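Local coordinates for sensor protein, Kinase (Polaromonas sp. JS666, PDB 3GRC) that probably relays signals in a two-component system, through a CheY-like receiver domain expected to accept a phosphoryl group from a histidine kinase, at residues A[6-14]-A[49-60]; A[79-87]-A[117-128]. All blocks are in the same frame, centred on the assembly; numbering follows the deposited sequence.

Contact 1: residues A[6-14]-A[49-60]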
loop_
_atom_site.group_PDB
_atom_site.type_symbol
_atom_site.label_atom_id
_atom_site.label_comp_id
_atom_site.label_asym_id
_atom_site.label_seq_id
_atom_site.Cartn_x
_atom_site.Cartn_y
_atom_site.Cartn_z
ATOM N N ARG A 6 -0.474 -9.439 14.204
ATOM C CA ARG A 6 -0.065 -10.534 13.318
ATOM C C ARG A 6 0.106 -10.279 11.807
ATOM O O ARG A 6 1.230 -10.279 11.317
ATOM C CB ARG A 6 -0.958 -11.762 13.526
ATOM C CG ARG A 6 -0.215 -13.047 13.213
ATOM C CD ARG A 6 1.027 -13.121 14.094
ATOM N NE ARG A 6 2.085 -13.951 13.533
ATOM C CZ ARG A 6 1.967 -15.250 13.285
ATOM N NH1 ARG A 6 0.829 -15.882 13.550
ATOM N NH2 ARG A 6 2.994 -15.917 12.772
ATOM N N PRO A 7 -0.987 -10.089 11.043
ATOM C CA PRO A 7 -0.747 -9.847 9.610
ATOM C C PRO A 7 0.159 -8.616 9.460
ATOM O O PRO A 7 -0.094 -7.595 10.083
ATOM C CB PRO A 7 -2.151 -9.586 9.052
ATOM C CG PRO A 7 -3.064 -10.230 10.044
ATOM C CD PRO A 7 -2.414 -9.949 11.370
ATOM N N ARG A 8 1.201 -8.698 8.641
ATOM C CA ARG A 8 2.100 -7.554 8.503
ATOM C C ARG A 8 1.907 -6.738 7.225
ATOM O O ARG A 8 1.806 -7.286 6.128
ATOM C CB ARG A 8 3.554 -8.019 8.633
ATOM C CG ARG A 8 4.577 -6.876 8.655
ATOM C CD ARG A 8 6.016 -7.364 8.923
ATOM N NE ARG A 8 6.193 -7.675 10.334
ATOM C CZ ARG A 8 6.986 -7.017 11.168
ATOM N NH1 ARG A 8 7.710 -5.994 10.756
ATOM N NH2 ARG A 8 7.033 -7.380 12.434
ATOM N N ILE A 9 1.862 -5.418 7.376
ATOM C CA ILE A 9 1.666 -4.511 6.244
ATOM C C ILE A 9 2.939 -3.746 5.896
ATOM O O ILE A 9 3.649 -3.292 6.784
ATOM C CB ILE A 9 0.583 -3.459 6.562
ATOM C CG1 ILE A 9 -0.709 -4.145 7.011
ATOM C CG2 ILE A 9 0.342 -2.566 5.353
ATOM C CD1 ILE A 9 -1.286 -5.090 6.004
ATOM N N LEU A 10 3.242 -3.607 4.610
ATOM C CA LEU A 10 4.410 -2.834 4.215
ATOM C C LEU A 10 3.938 -1.437 3.798
ATOM O O LEU A 10 3.225 -1.280 2.810
ATOM C CB LEU A 10 5.151 -3.494 3.053
ATOM C CG LEU A 10 6.318 -2.688 2.465
ATOM C CD1 LEU A 10 7.445 -2.529 3.480
ATOM C CD2 LEU A 10 6.837 -3.404 1.226
ATOM N N ILE A 11 4.330 -0.439 4.577
ATOM C CA ILE A 11 3.976 0.949 4.330
ATOM C C ILE A 11 5.029 1.656 3.481
ATOM O O ILE A 11 6.165 1.825 3.919
ATOM C CB ILE A 11 3.872 1.738 5.652
ATOM C CG1 ILE A 11 2.864 1.077 6.582
ATOM C CG2 ILE A 11 3.515 3.192 5.366
ATOM C CD1 ILE A 11 2.859 1.677 7.964
ATOM N N CYS A 12 4.657 2.070 2.279
ATOM C CA CYS A 12 5.578 2.788 1.411
ATOM C C CYS A 12 5.038 4.204 1.354
ATOM O O CYS A 12 4.038 4.477 0.668
ATOM C CB CYS A 12 5.606 2.169 0.015
ATOM S SG CYS A 12 6.652 3.002 -1.192
ATOM N N GLU A 13 5.700 5.100 2.081
ATOM C CA GLU A 13 5.266 6.486 2.170
ATOM C C GLU A 13 6.449 7.439 2.232
ATOM O O GLU A 13 7.384 7.250 3.007
ATOM C CB GLU A 13 4.373 6.650 3.411
ATOM C CG GLU A 13 4.089 8.089 3.873
ATOM C CD GLU A 13 3.292 8.911 2.877
ATOM O OE1 GLU A 13 2.164 8.519 2.538
ATOM O OE2 GLU A 13 3.795 9.956 2.440
ATOM N N ASP A 14 6.396 8.458 1.395
ATOM C CA ASP A 14 7.443 9.458 1.332
ATOM C C ASP A 14 7.493 10.387 2.554
ATOM O O ASP A 14 8.570 10.807 2.975
ATOM C CB ASP A 14 7.272 10.300 0.065
ATOM C CG ASP A 14 8.309 11.401 -0.046
ATOM O OD1 ASP A 14 9.503 11.087 -0.179
ATOM O OD2 ASP A 14 7.930 12.585 0.015
ATOM N N ARG A 49 10.472 -10.613 3.338
ATOM C CA ARG A 49 9.570 -11.319 4.238
ATOM C C ARG A 49 8.120 -11.302 3.778
ATOM O O ARG A 49 7.761 -10.584 2.853
ATOM C CB ARG A 49 9.681 -10.768 5.670
ATOM C CG ARG A 49 9.205 -9.346 5.886
ATOM C CD ARG A 49 9.473 -8.890 7.329
ATOM N NE ARG A 49 8.740 -9.682 8.319
ATOM C CZ ARG A 49 8.877 -9.571 9.644
ATOM N NH1 ARG A 49 9.728 -8.697 10.174
ATOM N NH2 ARG A 49 8.158 -10.343 10.446
ATOM N N PRO A 50 7.272 -12.126 4.411
ATOM C CA PRO A 50 5.850 -12.215 4.073
ATOM C C PRO A 50 5.056 -10.993 4.532
ATOM O O PRO A 50 5.179 -10.563 5.683
ATOM C CB PRO A 50 5.400 -13.490 4.795
ATOM C CG PRO A 50 6.663 -14.306 4.886
ATOM C CD PRO A 50 7.663 -13.252 5.279
ATOM N N TYR A 51 4.257 -10.444 3.621
ATOM C CA TYR A 51 3.407 -9.287 3.901
ATOM C C TYR A 51 1.983 -9.591 3.447
ATOM O O TYR A 51 1.784 -10.128 2.366
ATOM C CB TYR A 51 3.914 -8.045 3.161
ATOM C CG TYR A 51 5.137 -7.417 3.782
ATOM C CD1 TYR A 51 5.067 -6.790 5.026
ATOM C CD2 TYR A 51 6.377 -7.502 3.153
ATOM C CE1 TYR A 51 6.201 -6.273 5.625
ATOM C CE2 TYR A 51 7.521 -6.988 3.746
ATOM C CZ TYR A 51 7.431 -6.378 4.982
ATOM O OH TYR A 51 8.574 -5.906 5.576
ATOM N N ALA A 52 1.001 -9.257 4.279
ATOM C CA ALA A 52 -0.401 -9.484 3.938
ATOM C C ALA A 52 -0.843 -8.435 2.913
ATOM O O ALA A 52 -1.734 -8.690 2.097
ATOM C CB ALA A 52 -1.266 -9.388 5.176
ATOM N N ALA A 53 -0.223 -7.258 2.958
ATOM C CA ALA A 53 -0.575 -6.198 2.037
ATOM C C ALA A 53 0.406 -5.035 2.102
ATOM O O ALA A 53 1.269 -4.977 2.965
ATOM C CB ALA A 53 -1.982 -5.702 2.339
HETATM N N MSE A 54 0.268 -4.118 1.161
HETATM C CA MSE A 54 1.093 -2.915 1.075
HETATM C C MSE A 54 0.202 -1.698 0.896
HETATM O O MSE A 54 -0.852 -1.777 0.254
HETATM C CB MSE A 54 2.058 -2.982 -0.131
HETATM C CG MSE A 54 2.845 -1.691 -0.413
HETATM SE SE MSE A 54 4.205 -1.943 -1.839
HETATM C CE MSE A 54 5.001 -0.126 -1.721
ATOM N N THR A 55 0.604 -0.577 1.481
ATOM C CA THR A 55 -0.118 0.671 1.288
ATOM C C THR A 55 0.853 1.465 0.431
ATOM O O THR A 55 2.064 1.464 0.689
ATOM C CB THR A 55 -0.397 1.425 2.612
ATOM O OG1 THR A 55 0.831 1.876 3.194
ATOM C CG2 THR A 55 -1.113 0.513 3.586
ATOM N N VAL A 56 0.332 2.133 -0.594
ATOM C CA VAL A 56 1.182 2.893 -1.494
ATOM C C VAL A 56 0.843 4.360 -1.684
ATOM O O VAL A 56 -0.284 4.730 -2.000
ATOM C CB VAL A 56 1.209 2.247 -2.886
ATOM C CG1 VAL A 56 2.083 3.067 -3.836
ATOM C CG2 VAL A 56 1.714 0.829 -2.771
ATOM N N ASP A 57 1.855 5.189 -1.498
ATOM C CA ASP A 57 1.738 6.622 -1.685
ATOM C C ASP A 57 1.988 6.838 -3.176
ATOM O O ASP A 57 2.976 6.350 -3.719
ATOM C CB ASP A 57 2.817 7.329 -0.863
ATOM C CG ASP A 57 2.832 8.832 -1.071
ATOM O OD1 ASP A 57 1.893 9.369 -1.712
ATOM O OD2 ASP A 57 3.789 9.478 -0.570
ATOM N N LEU A 58 1.099 7.558 -3.840
ATOM C CA LEU A 58 1.259 7.807 -5.259
ATOM C C LEU A 58 2.402 8.770 -5.575
ATOM O O LEU A 58 3.061 8.642 -6.605
ATOM C CB LEU A 58 -0.044 8.344 -5.830
ATOM C CG LEU A 58 -0.767 7.456 -6.841
ATOM C CD1 LEU A 58 -0.868 6.027 -6.330
ATOM C CD2 LEU A 58 -2.142 8.040 -7.106
ATOM N N ASN A 59 2.652 9.716 -4.677
ATOM C CA ASN A 59 3.704 10.712 -4.884
ATOM C C ASN A 59 5.054 10.371 -4.256
ATOM O O ASN A 59 5.442 10.963 -3.252
ATOM C CB ASN A 59 3.230 12.063 -4.356
ATOM C CG ASN A 59 1.947 12.524 -5.020
ATOM O OD1 ASN A 59 1.919 12.787 -6.224
ATOM N ND2 ASN A 59 0.874 12.612 -4.243
ATOM N N LEU A 60 5.772 9.427 -4.852
ATOM C CA LEU A 60 7.080 9.028 -4.339
ATOM C C LEU A 60 8.206 9.742 -5.089
ATOM O O LEU A 60 8.046 10.127 -6.246
ATOM C CB LEU A 60 7.258 7.520 -4.476
ATOM C CG LEU A 60 6.161 6.677 -3.838
ATOM C CD1 LEU A 60 6.339 5.231 -4.247
ATOM C CD2 LEU A 60 6.201 6.844 -2.325
HETATM O O HOH W 1 1.710 4.146 2.295
#
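Arg-8 and Arg-49 stack flat, their guanidinium centres 3.5 Å apart and the planes 12° from parallel. Asp-34, salt-bridged to Arg-8 NH1, probably eases the like charges at this solvent side. Arg-8 leaves the strand with CG opposite its backbone N (chi1 -174°), passes Tyr-51 with CD 3.5 Å from CE1, then bends at chi3 (-77°) to lay its guanidinium on Arg-49. Were this side chain cut back to an alanine, Arg-49 would probably lose its stacking partner and Asp-34 its salt bridge. Leu-10 CB sits over one face of the Tyr-51 ring, 3.8 Å from the centroid, while the hydroxyl bonds Asp-34 and Gln-45. Strands 8-12 and 53-56 pair in parallel, tight and buried from Ile-9 and Ala-53 onward. Leu-10 N donates to Ala-53 O (2.9 Å), and Thr-55 N to Leu-10 O (3.0 Å). Ile-9 CG2 meets Thr-55 CG2 beneath helix 16-28, and Cys-12 SG touches Leu-60 CD1 on the other face. Glu-13 OE2 comes within 3.0 Å of Asp-57 OD2, which Asp-14 N bonds weakly; Lys-110, salt-bridged to Glu-13, probably offsets the negative charge. This acidic cluster is characteristic of the phosphoacceptor site of CheY-like receivers, Asp-57 the likely phosphorylated residue.

Contact 2: residues A[79-87]-A[117-128]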
loop_
_atom_site.group_PDB
_atom_site.type_symbol
_atom_site.label_atom_id
_atom_site.label_comp_id
_atom_site.label_asym_id
_atom_site.label_seq_id
_atom_site.Cartn_x
_atom_site.Cartn_y
_atom_site.Cartn_z
ATOM N N ARG A 79 2.363 -10.807 -7.280
ATOM C CA ARG A 79 1.216 -10.563 -8.149
ATOM C C ARG A 79 -0.097 -10.633 -7.364
ATOM O O ARG A 79 -1.087 -10.003 -7.734
ATOM C CB ARG A 79 1.210 -11.594 -9.287
ATOM C CG ARG A 79 0.152 -11.370 -10.356
ATOM C CD ARG A 79 0.222 -12.435 -11.457
ATOM N NE ARG A 79 -0.142 -13.782 -10.999
ATOM C CZ ARG A 79 -1.382 -14.178 -10.707
ATOM N NH1 ARG A 79 -2.405 -13.336 -10.816
ATOM N NH2 ARG A 79 -1.604 -15.427 -10.310
ATOM N N ASP A 80 -0.098 -11.391 -6.270
ATOM C CA ASP A 80 -1.301 -11.537 -5.459
ATOM C C ASP A 80 -1.251 -10.799 -4.120
ATOM O O ASP A 80 -2.049 -11.063 -3.221
ATOM C CB ASP A 80 -1.593 -13.020 -5.239
ATOM C CG ASP A 80 -1.869 -13.754 -6.543
ATOM O OD1 ASP A 80 -2.755 -13.298 -7.302
ATOM O OD2 ASP A 80 -1.201 -14.778 -6.811
ATOM N N LEU A 81 -0.314 -9.869 -3.999
ATOM C CA LEU A 81 -0.173 -9.071 -2.784
ATOM C C LEU A 81 -1.258 -7.987 -2.766
ATOM O O LEU A 81 -1.356 -7.184 -3.697
ATOM C CB LEU A 81 1.216 -8.425 -2.753
ATOM C CG LEU A 81 1.506 -7.436 -1.627
ATOM C CD1 LEU A 81 1.521 -8.160 -0.284
ATOM C CD2 LEU A 81 2.834 -6.753 -1.898
ATOM N N ALA A 82 -2.083 -7.963 -1.723
ATOM C CA ALA A 82 -3.140 -6.950 -1.656
ATOM C C ALA A 82 -2.490 -5.564 -1.547
ATOM O O ALA A 82 -1.525 -5.389 -0.816
ATOM C CB ALA A 82 -4.064 -7.217 -0.466
ATOM N N ILE A 83 -3.006 -4.601 -2.308
ATOM C CA ILE A 83 -2.472 -3.252 -2.310
ATOM C C ILE A 83 -3.569 -2.194 -2.157
ATOM O O ILE A 83 -4.601 -2.257 -2.826
ATOM C CB ILE A 83 -1.719 -2.956 -3.617
ATOM C CG1 ILE A 83 -0.532 -3.898 -3.769
ATOM C CG2 ILE A 83 -1.273 -1.492 -3.632
ATOM C CD1 ILE A 83 0.379 -3.548 -4.926
ATOM N N VAL A 84 -3.332 -1.230 -1.272
ATOM C CA VAL A 84 -4.251 -0.121 -1.027
ATOM C C VAL A 84 -3.459 1.169 -1.247
ATOM O O VAL A 84 -2.419 1.380 -0.623
ATOM C CB VAL A 84 -4.796 -0.126 0.448
ATOM C CG1 VAL A 84 -5.559 1.152 0.734
ATOM C CG2 VAL A 84 -5.699 -1.325 0.679
ATOM N N VAL A 85 -3.938 2.027 -2.142
ATOM C CA VAL A 85 -3.265 3.293 -2.396
ATOM C C VAL A 85 -3.782 4.298 -1.364
ATOM O O VAL A 85 -4.990 4.387 -1.133
ATOM C CB VAL A 85 -3.580 3.842 -3.818
ATOM C CG1 VAL A 85 -3.150 5.293 -3.924
ATOM C CG2 VAL A 85 -2.875 3.020 -4.862
ATOM N N VAL A 86 -2.865 5.025 -0.733
ATOM C CA VAL A 86 -3.209 6.042 0.259
ATOM C C VAL A 86 -2.370 7.211 -0.206
ATOM O O VAL A 86 -1.153 7.240 -0.004
ATOM C CB VAL A 86 -2.781 5.644 1.692
ATOM C CG1 VAL A 86 -3.220 6.729 2.679
ATOM C CG2 VAL A 86 -3.379 4.292 2.071
ATOM N N SER A 87 -3.021 8.173 -0.844
ATOM C CA SER A 87 -2.304 9.295 -1.399
ATOM C C SER A 87 -3.198 10.505 -1.560
ATOM O O SER A 87 -4.422 10.382 -1.643
ATOM C CB SER A 87 -1.714 8.873 -2.755
ATOM O OG SER A 87 -0.875 9.859 -3.293
ATOM N N LEU A 117 -9.638 2.817 6.161
ATOM C CA LEU A 117 -8.326 2.208 5.942
ATOM C C LEU A 117 -8.263 0.773 6.434
ATOM O O LEU A 117 -7.831 -0.120 5.707
ATOM C CB LEU A 117 -7.215 3.001 6.636
ATOM C CG LEU A 117 -5.827 2.332 6.647
ATOM C CD1 LEU A 117 -5.316 2.185 5.229
ATOM C CD2 LEU A 117 -4.854 3.163 7.477
ATOM N N ILE A 118 -8.673 0.563 7.681
ATOM C CA ILE A 118 -8.627 -0.763 8.280
ATOM C C ILE A 118 -9.601 -1.696 7.556
ATOM O O ILE A 118 -9.246 -2.816 7.205
ATOM C CB ILE A 118 -8.948 -0.682 9.787
ATOM C CG1 ILE A 118 -8.060 0.392 10.450
ATOM C CG2 ILE A 118 -8.721 -2.042 10.450
ATOM C CD1 ILE A 118 -6.546 0.171 10.307
ATOM N N LEU A 119 -10.805 -1.208 7.293
ATOM C CA LEU A 119 -11.815 -1.995 6.594
ATOM C C LEU A 119 -11.290 -2.420 5.222
ATOM O O LEU A 119 -11.340 -3.603 4.870
ATOM C CB LEU A 119 -13.104 -1.191 6.428
ATOM C CG LEU A 119 -14.219 -1.888 5.641
ATOM C CD1 LEU A 119 -14.603 -3.202 6.336
ATOM C CD2 LEU A 119 -15.424 -0.967 5.535
ATOM N N SER A 120 -10.777 -1.451 4.464
ATOM C CA SER A 120 -10.222 -1.707 3.135
ATOM C C SER A 120 -9.092 -2.741 3.155
ATOM O O SER A 120 -9.059 -3.630 2.311
ATOM C CB SER A 120 -9.711 -0.409 2.496
ATOM O OG SER A 120 -10.766 0.493 2.209
ATOM N N LEU A 121 -8.163 -2.647 4.102
ATOM C CA LEU A 121 -7.086 -3.639 4.141
ATOM C C LEU A 121 -7.646 -5.042 4.407
ATOM O O LEU A 121 -7.226 -6.002 3.771
ATOM C CB LEU A 121 -6.020 -3.270 5.184
ATOM C CG LEU A 121 -5.073 -2.133 4.777
ATOM C CD1 LEU A 121 -4.375 -1.587 6.004
ATOM C CD2 LEU A 121 -4.053 -2.621 3.760
ATOM N N HIS A 122 -8.589 -5.159 5.339
ATOM C CA HIS A 122 -9.204 -6.457 5.637
ATOM C C HIS A 122 -9.867 -7.006 4.374
ATOM O O HIS A 122 -9.667 -8.163 4.020
ATOM C CB HIS A 122 -10.249 -6.325 6.754
ATOM C CG HIS A 122 -9.656 -6.314 8.129
ATOM N ND1 HIS A 122 -10.252 -5.668 9.191
ATOM C CD2 HIS A 122 -8.518 -6.860 8.606
ATOM C CE1 HIS A 122 -9.497 -5.816 10.268
ATOM N NE2 HIS A 122 -8.440 -6.532 9.942
ATOM N N ARG A 123 -10.651 -6.159 3.710
ATOM C CA ARG A 123 -11.333 -6.512 2.469
ATOM C C ARG A 123 -10.309 -6.950 1.427
ATOM O O ARG A 123 -10.409 -8.041 0.866
ATOM C CB ARG A 123 -12.095 -5.301 1.907
ATOM C CG ARG A 123 -13.614 -5.358 2.005
ATOM C CD ARG A 123 -14.071 -5.312 3.447
ATOM N NE ARG A 123 -15.529 -5.319 3.589
ATOM C CZ ARG A 123 -16.342 -4.373 3.120
ATOM N NH1 ARG A 123 -15.856 -3.326 2.461
ATOM N NH2 ARG A 123 -17.650 -4.471 3.328
ATOM N N ALA A 124 -9.324 -6.089 1.176
ATOM C CA ALA A 124 -8.291 -6.364 0.176
ATOM C C ALA A 124 -7.554 -7.678 0.402
ATOM O O ALA A 124 -7.333 -8.448 -0.537
ATOM C CB ALA A 124 -7.301 -5.216 0.124
ATOM N N ILE A 125 -7.165 -7.929 1.645
ATOM C CA ILE A 125 -6.456 -9.151 1.991
ATOM C C ILE A 125 -7.321 -10.389 1.742
ATOM O O ILE A 125 -6.870 -11.353 1.118
ATOM C CB ILE A 125 -6.007 -9.124 3.462
ATOM C CG1 ILE A 125 -4.994 -7.984 3.667
ATOM C CG2 ILE A 125 -5.424 -10.484 3.860
ATOM C CD1 ILE A 125 -4.517 -7.814 5.106
ATOM N N ASP A 126 -8.566 -10.355 2.212
ATOM C CA ASP A 126 -9.472 -11.488 2.035
ATOM C C ASP A 126 -9.884 -11.723 0.581
ATOM O O ASP A 126 -10.074 -12.868 0.167
ATOM C CB ASP A 126 -10.711 -11.326 2.928
ATOM C CG ASP A 126 -10.358 -11.273 4.413
ATOM O OD1 ASP A 126 -9.382 -11.947 4.833
ATOM O OD2 ASP A 126 -11.066 -10.565 5.162
ATOM N N ASN A 127 -10.008 -10.657 -0.206
ATOM C CA ASN A 127 -10.375 -10.831 -1.601
ATOM C C ASN A 127 -9.224 -11.394 -2.381
ATOM O O ASN A 127 -9.424 -12.231 -3.237
ATOM C CB ASN A 127 -10.837 -9.525 -2.243
ATOM C CG ASN A 127 -11.002 -9.650 -3.756
ATOM O OD1 ASN A 127 -12.017 -10.159 -4.253
ATOM N ND2 ASN A 127 -9.983 -9.216 -4.496
HETATM N N MSE A 128 -8.011 -10.950 -2.088
HETATM C CA MSE A 128 -6.857 -11.481 -2.812
HETATM C C MSE A 128 -6.552 -12.921 -2.455
HETATM O O MSE A 128 -5.995 -13.657 -3.261
HETATM C CB MSE A 128 -5.633 -10.629 -2.556
HETATM C CG MSE A 128 -4.705 -10.462 -3.739
HETATM SE SE MSE A 128 -5.430 -9.138 -4.950
HETATM C CE MSE A 128 -6.608 -8.255 -3.653
#
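Strand 82-86 and helix 117-128 run roughly antiparallel, their directions 150° apart and their axes approaching to 7.6 Å, in the alpha/beta sandwich of a CheY-like receiver domain. The strand belongs to the central parallel sheet and the helix is the C-terminal one, laid against the same face as helix 16-28. Alternation along the strand turns Ala-82, Val-84 and Val-86 toward this helix, while Ile-83 meets helix 65-73 across the sheet. Ala-82 fits close to the helix backbone: its CB lies 3.5 Å from Ala-124 O and 3.9 Å from Ala-124 CB. That carbonyl accepts from Met-128 N within the helix, and the Ala-82 methyl packs against it. Two small residues facing one another probably allow the close approach. Around them Ile-125 CG1 and the methyl of selenomethionine Met-128 flank the Ala-82 methyl, although the placement of the Met-128 side chain is doubtful. Towards the other end of the helix, Leu-117 CD1 approaches Val-86 CG2 at 4.3 Å; the Leu-117 side chain also packs on Leu-22, Met-25 and Leu-108, joining the helix to both helix 16-28 and strand 106-108. Between these ends Val-84 supplies the central contact. Its CG2, anti to the carbonyl carbon, reaches Ala-124 CB at 4.2 Å, and the Val-84 and Leu-121 side chains cross at about a right angle, CG2 of Val-84 3.7 Å from CD2 of Leu-121.

From the N terminus, strand 8-12 leads through helix 16-28, strand 32-36 and helix 39-48 before contact 1 closes that loop by pairing strand 8-12 with strand 53-56. The chain then passes through helix 65-73 to strand 82-86, and contact 2 closes a second loop, containing helix 90-97 and strand 106-108, when the C-terminal helix returns. The loops follow in series and neither nests nor crosses. They join in the sheet, where strands 53-56 and 82-86 are neighbours: Val-56 N lies 2.9 Å from Val-84 O, a probable hydrogen bond. Contact 1 thus ties strand to strand within the sheet, whereas contact 2 ties the sheet to a covering helix.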